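Local coordinates for Acarbose/maltose binding protein GacH (Streptomyces glaucescens, PDB 3K01) that binds acarbose and an acarbose homologue, and probably maltose, as the extracellular solute receptor of a bacterial ABC transporter, at residues 32-37 and 87-92; 293-298 and 363-368. All coordinates share one frame; numbering follows the deposited sequence. Where two conformers were deposited one is given.

Contact 1 of 2, residues 32-37 and 87-92; sequences FWDTSN and VMRTEV
Arg89 reaches beyond the end of its neighbouring strand and lays a buried guanidinium group against the loop that follows, where Thr35 and Asp34 meet it in quite different ways. Thr35 OG1 lies in the guanidinium plane and accepts a bond from Arg89 NH1 (3.1 Å, 161° at the hydrogen). Asp34 OD1 stands well out of that plane, 3.9 Å from Arg89 NE, a long salt bridge of charges alone to which no N-H is directed. Arg89 gets this far because its chain is extended throughout, starting with CG opposite the backbone N (chi1 -159°). Its NE turns instead to Gln138, and Trp298 adds a cation-pi contact.

The carboxylate of Asp34 is itself held: OD1 accepts the Ser36 N-H at 3.0 Å, closing an Asx turn, while OD2 meets Ser36 OG and Tyr62 OH.

Residues 32-34, which lead into the loop, pair in parallel with 87-91; with helices in the chain between them, these strands fit the alpha/beta sheet of a solute-binding protein lobe. Val87 O receives Trp33 N, and Trp33 O receives Arg89 N, each at 3.0 Å. On one face Phe32 CD1 touches Val87 CG1 at 3.8 Å. On the other, Met88, bent at chi2 (63°), brings SD to 3.8 Å from Trp33 CB; SD stands obliquely to the Trp33 six-membered ring, 5.2 Å from its centroid.

Neutral acceptors thus take N-H groups of Arg89, while Asp34 offsets its charge at longer range. The nearby cation would be expected to favour the ionised form of Asp34.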
ATOM      1  N   PHE A  32      11.196  20.116   4.062  1.00  9.50           N
ATOM      2  CA  PHE A  32      10.661  18.814   3.650  1.00  9.41           C
ATOM      3  C   PHE A  32      10.334  17.984   4.876  1.00  9.39           C
ATOM      4  O   PHE A  32      11.222  17.729   5.688  1.00  9.71           O
ATOM      5  CB  PHE A  32      11.703  18.090   2.774  1.00  9.49           C
ATOM      6  CG  PHE A  32      11.386  16.625   2.474  1.00  9.45           C
ATOM      7  CD1 PHE A  32      10.095  16.203   2.127  1.00  9.15           C
ATOM      8  CD2 PHE A  32      12.401  15.675   2.502  1.00  9.35           C
ATOM      9  CE1 PHE A  32       9.822  14.865   1.848  1.00 10.03           C
ATOM     10  CE2 PHE A  32      12.145  14.353   2.222  1.00 10.45           C
ATOM     11  CZ  PHE A  32      10.863  13.936   1.881  1.00 10.44           C
ATOM     12  N   TRP A  33       9.068  17.576   5.014  1.00  9.53           N
ATOM     13  CA  TRP A  33       8.682  16.636   6.075  1.00  9.03           C
ATOM     14  C   TRP A  33       8.616  15.228   5.530  1.00  9.50           C
ATOM     15  O   TRP A  33       7.772  14.907   4.674  1.00  9.61           O
ATOM     16  CB  TRP A  33       7.334  17.020   6.671  1.00  9.45           C
ATOM     17  CG  TRP A  33       7.363  18.219   7.578  1.00  8.89           C
ATOM     18  CD1 TRP A  33       8.426  19.071   7.812  1.00  9.75           C
ATOM     19  CD2 TRP A  33       6.271  18.720   8.355  1.00  8.23           C
ATOM     20  NE1 TRP A  33       8.048  20.056   8.702  1.00 10.29           N
ATOM     21  CE2 TRP A  33       6.729  19.877   9.029  1.00  9.65           C
ATOM     22  CE3 TRP A  33       4.942  18.313   8.538  1.00  9.79           C
ATOM     23  CZ2 TRP A  33       5.911  20.605   9.899  1.00 10.68           C
ATOM     24  CZ3 TRP A  33       4.124  19.058   9.388  1.00 10.90           C
ATOM     25  CH2 TRP A  33       4.612  20.194  10.043  1.00 10.82           C
ATOM     26  N   ASP A  34       9.552  14.405   6.011  1.00  9.77           N
ATOM     27  CA  ASP A  34       9.672  13.000   5.654  1.00 10.15           C
ATOM     28  C   ASP A  34       9.078  12.138   6.755  1.00 10.58           C
ATOM     29  O   ASP A  34       9.180  12.473   7.933  1.00 13.02           O
ATOM     30  CB  ASP A  34      11.154  12.684   5.471  1.00 10.69           C
ATOM     31  CG  ASP A  34      11.416  11.230   5.134  1.00 10.07           C
ATOM     32  OD1 ASP A  34      10.544  10.556   4.540  1.00 10.49           O
ATOM     33  OD2 ASP A  34      12.527  10.767   5.481  1.00 11.81           O
ATOM     34  N   THR A  35       8.432  11.045   6.371  1.00 11.05           N
ATOM     35  CA  THR A  35       7.813  10.118   7.348  1.00 11.16           C
ATOM     36  C   THR A  35       8.547   8.767   7.388  1.00 11.59           C
ATOM     37  O   THR A  35       8.053   7.817   8.015  1.00 12.62           O
ATOM     38  CB  THR A  35       6.392   9.786   6.946  1.00 11.63           C
ATOM     39  OG1 THR A  35       6.446   9.225   5.632  1.00 11.65           O
ATOM     40  CG2 THR A  35       5.506  11.027   6.946  1.00 12.78           C
ATOM     41  N   SER A  36       9.688   8.644   6.720  1.00 11.46           N
ATOM     42  CA  SER A  36      10.397   7.372   6.692  1.00 11.77           C
ATOM     43  C   SER A  36      10.823   6.952   8.108  1.00 12.45           C
ATOM     44  O   SER A  36      10.920   7.771   9.037  1.00 12.33           O
ATOM     45  CB  SER A  36      11.568   7.419   5.705  1.00 11.79           C
ATOM     46  OG  SER A  36      12.635   8.180   6.238  1.00 11.67           O
ATOM     47  N   ASN A  37      11.047   5.653   8.266  1.00 13.62           N
ATOM     48  CA  ASN A  37      11.303   5.102   9.604  1.00 13.85           C
ATOM     49  C   ASN A  37      12.733   5.313  10.116  1.00 14.18           C
ATOM     50  O   ASN A  37      13.595   5.884   9.435  1.00 13.30           O
ATOM     51  CB  ASN A  37      10.858   3.627   9.685  1.00 14.35           C
ATOM     52  CG  ASN A  37      11.749   2.697   8.906  1.00 15.13           C
ATOM     53  OD1 ASN A  37      12.927   2.959   8.701  1.00 17.50           O
ATOM     54  ND2 ASN A  37      11.186   1.566   8.493  1.00 18.16           N
ATOM     55  N   VAL A  87       7.265  20.894   1.280  1.00  8.01           N
ATOM     56  CA  VAL A  87       7.064  19.612   0.648  1.00  7.47           C
ATOM     57  C   VAL A  87       6.729  18.586   1.726  1.00  8.67           C
ATOM     58  O   VAL A  87       7.406  18.498   2.747  1.00  8.51           O
ATOM     59  CB  VAL A  87       8.310  19.187  -0.134  1.00  8.18           C
ATOM     60  CG1 VAL A  87       8.157  17.757  -0.683  1.00  8.59           C
ATOM     61  CG2 VAL A  87       8.574  20.179  -1.293  1.00  9.17           C
ATOM     62  N   MET A  88       5.682  17.814   1.462  1.00  8.33           N
ATOM     63  CA  MET A  88       5.173  16.834   2.444  1.00  9.13           C
ATOM     64  C   MET A  88       5.203  15.459   1.799  1.00  8.61           C
ATOM     65  O   MET A  88       4.622  15.256   0.720  1.00  8.99           O
ATOM     66  CB  MET A  88       3.718  17.231   2.785  1.00  9.27           C
ATOM     67  CG  MET A  88       2.964  16.317   3.748  1.00  9.57           C
ATOM     68  SD  MET A  88       3.790  16.310   5.350  1.00 10.37           S
ATOM     69  CE  MET A  88       3.003  14.885   6.128  1.00 12.75           C
ATOM     70  N   ARG A  89       5.831  14.496   2.480  1.00  9.36           N
ATOM     71  CA  ARG A  89       5.705  13.092   2.043  1.00  9.59           C
ATOM     72  C   ARG A  89       4.272  12.629   2.346  1.00  9.64           C
ATOM     73  O   ARG A  89       3.813  12.738   3.489  1.00 10.23           O
ATOM     74  CB  ARG A  89       6.730  12.199   2.720  1.00 10.43           C
ATOM     75  CG  ARG A  89       6.949  10.932   1.954  1.00  9.32           C
ATOM     76  CD  ARG A  89       7.624   9.892   2.780  1.00 10.58           C
ATOM     77  NE  ARG A  89       8.167   8.777   2.013  1.00  8.61           N
ATOM     78  CZ  ARG A  89       8.454   7.590   2.553  1.00  8.94           C
ATOM     79  NH1 ARG A  89       8.220   7.378   3.843  1.00  9.91           N
ATOM     80  NH2 ARG A  89       8.989   6.642   1.808  1.00 10.42           N
ATOM     81  N   THR A  90       3.585  12.125   1.318  1.00  8.70           N
ATOM     82  CA  THR A  90       2.130  11.907   1.387  0.50  9.20           C
ATOM     83  C   THR A  90       1.788  10.468   1.071  1.00  8.67           C
ATOM     84  O   THR A  90       2.114   9.968   0.002  1.00  8.05           O
ATOM     85  CB  THR A  90       1.330  12.803   0.387  0.50  9.76           C
ATOM     86  OG1 THR A  90       1.894  12.703  -0.934  0.50  8.78           O
ATOM     87  CG2 THR A  90       1.318  14.265   0.830  0.50 11.27           C
ATOM     88  N   GLU A  91       1.138   9.769   2.005  1.00  8.55           N
ATOM     89  CA  GLU A  91       0.756   8.398   1.718  0.50  8.31           C
ATOM     90  C   GLU A  91      -0.236   8.442   0.558  1.00  8.37           C
ATOM     91  O   GLU A  91      -0.869   9.471   0.329  1.00  7.60           O
ATOM     92  CB  GLU A  91       0.147   7.780   2.965  0.50  8.71           C
ATOM     93  CG  GLU A  91       0.179   6.272   3.001  0.50 10.26           C
ATOM     94  CD  GLU A  91      -1.152   5.637   2.633  0.50 13.54           C
ATOM     95  OE1 GLU A  91      -2.195   6.341   2.552  0.50 12.87           O
ATOM     96  OE2 GLU A  91      -1.167   4.404   2.445  0.50 17.55           O
ATOM     97  N   VAL A  92      -0.376   7.352  -0.197  1.00  8.25           N
ATOM     98  CA  VAL A  92      -1.230   7.412  -1.379  1.00  8.52           C
ATOM     99  C   VAL A  92      -2.645   7.949  -1.087  1.00  8.19           C
ATOM    100  O   VAL A  92      -3.182   8.732  -1.876  1.00  8.93           O
ATOM    101  CB  VAL A  92      -1.304   6.088  -2.152  1.00  8.75           C
ATOM    102  CG1 VAL A  92       0.040   5.756  -2.827  1.00  9.85           C
ATOM    103  CG2 VAL A  92      -1.802   4.907  -1.290  1.00 10.30           C
TER

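Contact 2 of 2, residues 293-298 and 363-368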
ATOM      1  N   SER A 293      -4.502  -6.892  -5.520  1.00  6.18           N
ATOM      2  CA  SER A 293      -4.100  -6.589  -4.160  1.00  6.79           C
ATOM      3  C   SER A 293      -4.151  -5.079  -3.968  1.00  7.29           C
ATOM      4  O   SER A 293      -3.981  -4.318  -4.923  1.00  7.33           O
ATOM      5  CB  SER A 293      -2.689  -7.134  -3.891  1.00  6.52           C
ATOM      6  OG  SER A 293      -1.813  -6.763  -4.942  1.00  7.80           O
ATOM      7  N   PRO A 294      -4.411  -4.613  -2.753  1.00  6.09           N
ATOM      8  CA  PRO A 294      -4.529  -3.171  -2.560  1.00  6.99           C
ATOM      9  C   PRO A 294      -3.194  -2.448  -2.679  1.00  7.75           C
ATOM     10  O   PRO A 294      -2.124  -3.001  -2.429  1.00  7.63           O
ATOM     11  CB  PRO A 294      -5.094  -3.061  -1.155  1.00  6.49           C
ATOM     12  CG  PRO A 294      -4.565  -4.314  -0.451  1.00  6.76           C
ATOM     13  CD  PRO A 294      -4.618  -5.371  -1.499  1.00  6.95           C
ATOM     14  N   GLN A 295      -3.278  -1.164  -2.982  1.00  7.73           N
ATOM     15  CA  GLN A 295      -2.093  -0.350  -3.272  1.00  7.54           C
ATOM     16  C   GLN A 295      -1.719   0.521  -2.104  1.00  7.42           C
ATOM     17  O   GLN A 295      -2.564   1.236  -1.564  1.00  8.27           O
ATOM     18  CB  GLN A 295      -2.452   0.584  -4.416  1.00  8.24           C
ATOM     19  CG  GLN A 295      -1.332   1.527  -4.834  1.00  8.42           C
ATOM     20  CD  GLN A 295      -1.782   2.511  -5.876  1.00  8.69           C
ATOM     21  OE1 GLN A 295      -2.853   2.376  -6.443  1.00  9.07           O
ATOM     22  NE2 GLN A 295      -0.928   3.490  -6.171  1.00  8.40           N
ATOM     23  N   GLY A 296      -0.447   0.478  -1.712  1.00  7.03           N
ATOM     24  CA  GLY A 296       0.092   1.407  -0.740  1.00  7.67           C
ATOM     25  C   GLY A 296       1.279   2.159  -1.326  1.00  6.62           C
ATOM     26  O   GLY A 296       1.581   2.075  -2.520  1.00  7.12           O
ATOM     27  N   GLY A 297       1.938   2.898  -0.454  1.00  7.81           N
ATOM     28  CA  GLY A 297       3.142   3.628  -0.848  1.00  7.17           C
ATOM     29  C   GLY A 297       3.051   5.097  -0.497  1.00  7.57           C
ATOM     30  O   GLY A 297       2.157   5.552   0.234  1.00  8.13           O
ATOM     31  N   TRP A 298       3.998   5.844  -1.052  1.00  6.86           N
ATOM     32  CA  TRP A 298       4.196   7.255  -0.716  1.00  7.47           C
ATOM     33  C   TRP A 298       4.441   8.039  -1.974  1.00  6.96           C
ATOM     34  O   TRP A 298       5.082   7.561  -2.901  1.00  7.10           O
ATOM     35  CB  TRP A 298       5.414   7.440   0.215  1.00  7.08           C
ATOM     36  CG  TRP A 298       5.215   6.817   1.581  1.00  7.91           C
ATOM     37  CD1 TRP A 298       5.501   5.536   1.949  1.00 10.01           C
ATOM     38  CD2 TRP A 298       4.603   7.435   2.711  1.00  7.78           C
ATOM     39  NE1 TRP A 298       5.135   5.337   3.257  1.00 10.27           N
ATOM     40  CE2 TRP A 298       4.585   6.486   3.753  1.00 10.07           C
ATOM     41  CE3 TRP A 298       4.104   8.726   2.961  1.00  8.48           C
ATOM     42  CZ2 TRP A 298       4.065   6.774   5.021  1.00 11.14           C
ATOM     43  CZ3 TRP A 298       3.584   9.016   4.213  1.00 10.46           C
ATOM     44  CH2 TRP A 298       3.559   8.034   5.230  1.00 10.83           C
ATOM     45  N   ALA A 363      -1.455  -4.744  -8.266  1.00  7.10           N
ATOM     46  CA  ALA A 363      -2.031  -3.704  -7.421  1.00  7.15           C
ATOM     47  C   ALA A 363      -3.278  -3.093  -8.044  1.00  7.46           C
ATOM     48  O   ALA A 363      -3.329  -2.864  -9.256  1.00  8.68           O
ATOM     49  CB  ALA A 363      -0.991  -2.642  -7.125  1.00  7.77           C
ATOM     50  N   VAL A 364      -4.250  -2.798  -7.184  1.00  8.25           N
ATOM     51  CA  VAL A 364      -5.501  -2.174  -7.604  1.00  8.05           C
ATOM     52  C   VAL A 364      -5.559  -0.818  -6.933  1.00  8.32           C
ATOM     53  O   VAL A 364      -5.298  -0.698  -5.747  1.00  8.26           O
ATOM     54  CB  VAL A 364      -6.725  -3.049  -7.165  1.00  7.96           C
ATOM     55  CG1 VAL A 364      -8.061  -2.337  -7.465  1.00  9.65           C
ATOM     56  CG2 VAL A 364      -6.682  -4.401  -7.843  1.00  9.57           C
ATOM     57  N   GLU A 365      -5.940   0.199  -7.705  1.00  8.31           N
ATOM     58  CA  GLU A 365      -6.016   1.535  -7.174  1.00  7.83           C
ATOM     59  C   GLU A 365      -7.032   1.648  -6.046  1.00  8.14           C
ATOM     60  O   GLU A 365      -8.075   0.976  -6.071  1.00  8.27           O
ATOM     61  CB  GLU A 365      -6.448   2.494  -8.277  1.00  9.21           C
ATOM     62  CG  GLU A 365      -5.427   2.694  -9.392  1.00  8.52           C
ATOM     63  CD  GLU A 365      -5.936   3.595 -10.507  1.00 10.20           C
ATOM     64  OE1 GLU A 365      -6.730   4.505 -10.219  1.00 11.84           O
ATOM     65  OE2 GLU A 365      -5.520   3.396 -11.679  1.00 14.15           O
ATOM     66  N   ARG A 366      -6.744   2.506  -5.089  1.00  9.16           N
ATOM     67  CA  ARG A 366      -7.748   2.944  -4.117  1.00 10.12           C
ATOM     68  C   ARG A 366      -8.752   3.850  -4.830  1.00 10.53           C
ATOM     69  O   ARG A 366      -8.460   4.377  -5.901  1.00 10.24           O
ATOM     70  CB  ARG A 366      -7.100   3.828  -3.046  1.00 11.66           C
ATOM     71  CG  ARG A 366      -5.914   3.250  -2.349  1.00 13.46           C
ATOM     72  CD  ARG A 366      -6.261   2.318  -1.206  1.00 16.03           C
ATOM     73  NE  ARG A 366      -5.019   2.017  -0.516  1.00 14.74           N
ATOM     74  CZ  ARG A 366      -4.589   2.532   0.635  1.00 11.79           C
ATOM     75  NH1 ARG A 366      -5.346   3.315   1.409  1.00 14.83           N
ATOM     76  NH2 ARG A 366      -3.404   2.139   1.080  1.00 12.81           N
ATOM     77  N   PRO A 367      -9.922   4.087  -4.202  1.00 11.11           N
ATOM     78  CA  PRO A 367     -10.722   5.215  -4.662  1.00 11.28           C
ATOM     79  C   PRO A 367     -10.026   6.495  -4.195  1.00 10.51           C
ATOM     80  O   PRO A 367      -9.771   6.684  -3.008  1.00 10.87           O
ATOM     81  CB  PRO A 367     -12.079   5.017  -3.953  1.00 12.48           C
ATOM     82  CG  PRO A 367     -11.779   4.171  -2.793  1.00 12.89           C
ATOM     83  CD  PRO A 367     -10.528   3.375  -3.057  1.00 12.23           C
ATOM     84  N   TRP A 368      -9.753   7.388  -5.145  1.00 10.19           N
ATOM     85  CA  TRP A 368      -8.940   8.558  -4.849  1.00 10.37           C
ATOM     86  C   TRP A 368      -9.819   9.719  -4.406  1.00 10.46           C
ATOM     87  O   TRP A 368      -9.908  10.762  -5.071  1.00 11.24           O
ATOM     88  CB  TRP A 368      -8.072   8.924  -6.057  1.00 10.33           C
ATOM     89  CG  TRP A 368      -7.239   7.778  -6.535  1.00  9.75           C
ATOM     90  CD1 TRP A 368      -7.297   7.204  -7.768  1.00 10.63           C
ATOM     91  CD2 TRP A 368      -6.248   7.045  -5.783  1.00  9.36           C
ATOM     92  NE1 TRP A 368      -6.393   6.161  -7.847  1.00  9.75           N
ATOM     93  CE2 TRP A 368      -5.735   6.050  -6.657  1.00  8.43           C
ATOM     94  CE3 TRP A 368      -5.737   7.138  -4.489  1.00  9.32           C
ATOM     95  CZ2 TRP A 368      -4.765   5.141  -6.265  1.00 10.36           C
ATOM     96  CZ3 TRP A 368      -4.758   6.244  -4.105  1.00 10.31           C
ATOM     97  CH2 TRP A 368      -4.277   5.252  -5.008  1.00  9.82           C
TER
HETATM   98  O   HOH W   1      -6.262  -0.500  -3.255  1.00  8.46           O
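Main-chain bonding joins the segments first, as a short parallel pairing on strand 293-302, consistent with the strands that cross between the lobes in this family. Val364 N donates to Ser293 O over 2.7 Å, which also receives a CA-H contact from Ala363. Beyond it a water bridges the segments, accepting from Gln295 N and donating to Val364 O at 2.7 Å.

A side-chain-to-backbone grip takes over where the backbones diverge. Arg366 grips Gln295 O side-on with two nitrogens, NE at 2.8 Å and NH2 at 2.9 Å; NE approaches in the carbonyl plane, NH2 tilted from it. A bend at chi2 (-83°) turns the guanidinium back to this oxygen.

Flat groups come third. The extended Gln295 side chain sets its amide at the edge of the Trp368 ring, the planes 80° apart. Gln295 OE1 lies 3.4 Å from Trp368 CZ2 and is buried without a hydrogen-bonding partner, whereas NE2 binds Gln122 O. Trp368 NE1 donates to Glu365 OE1 at 2.9 Å, steadying the indole.

Strand 132-148 flanks residues 293-298, Thr142 bonding both Ser293 OG and Pro294 O; helix 193-198 packs on Pro294 and Val364, and helix 121-125 on Glu365 and Trp368.

Overall arrangement
Contact 1 closes before contact 2 opens along the chain; their centres lie about 17 Å apart, and both reach one mixed sheet in which strand 87-91 runs antiparallel beside strand 293-302. The join is direct: Val92 N probably bonds Gly297 O, Trp298 packs against Thr35 and Glu91, and a weak, long ion pair links Glu91 to Arg366. The centre of contact 2 is about 6 Å, and that of contact 1 about 14 Å, from the centre of the chain. Strand 293-302 thus carries the connection between distant parts of the sequence, consistent with the crossing strands that join the two lobes in solute-binding proteins of this family.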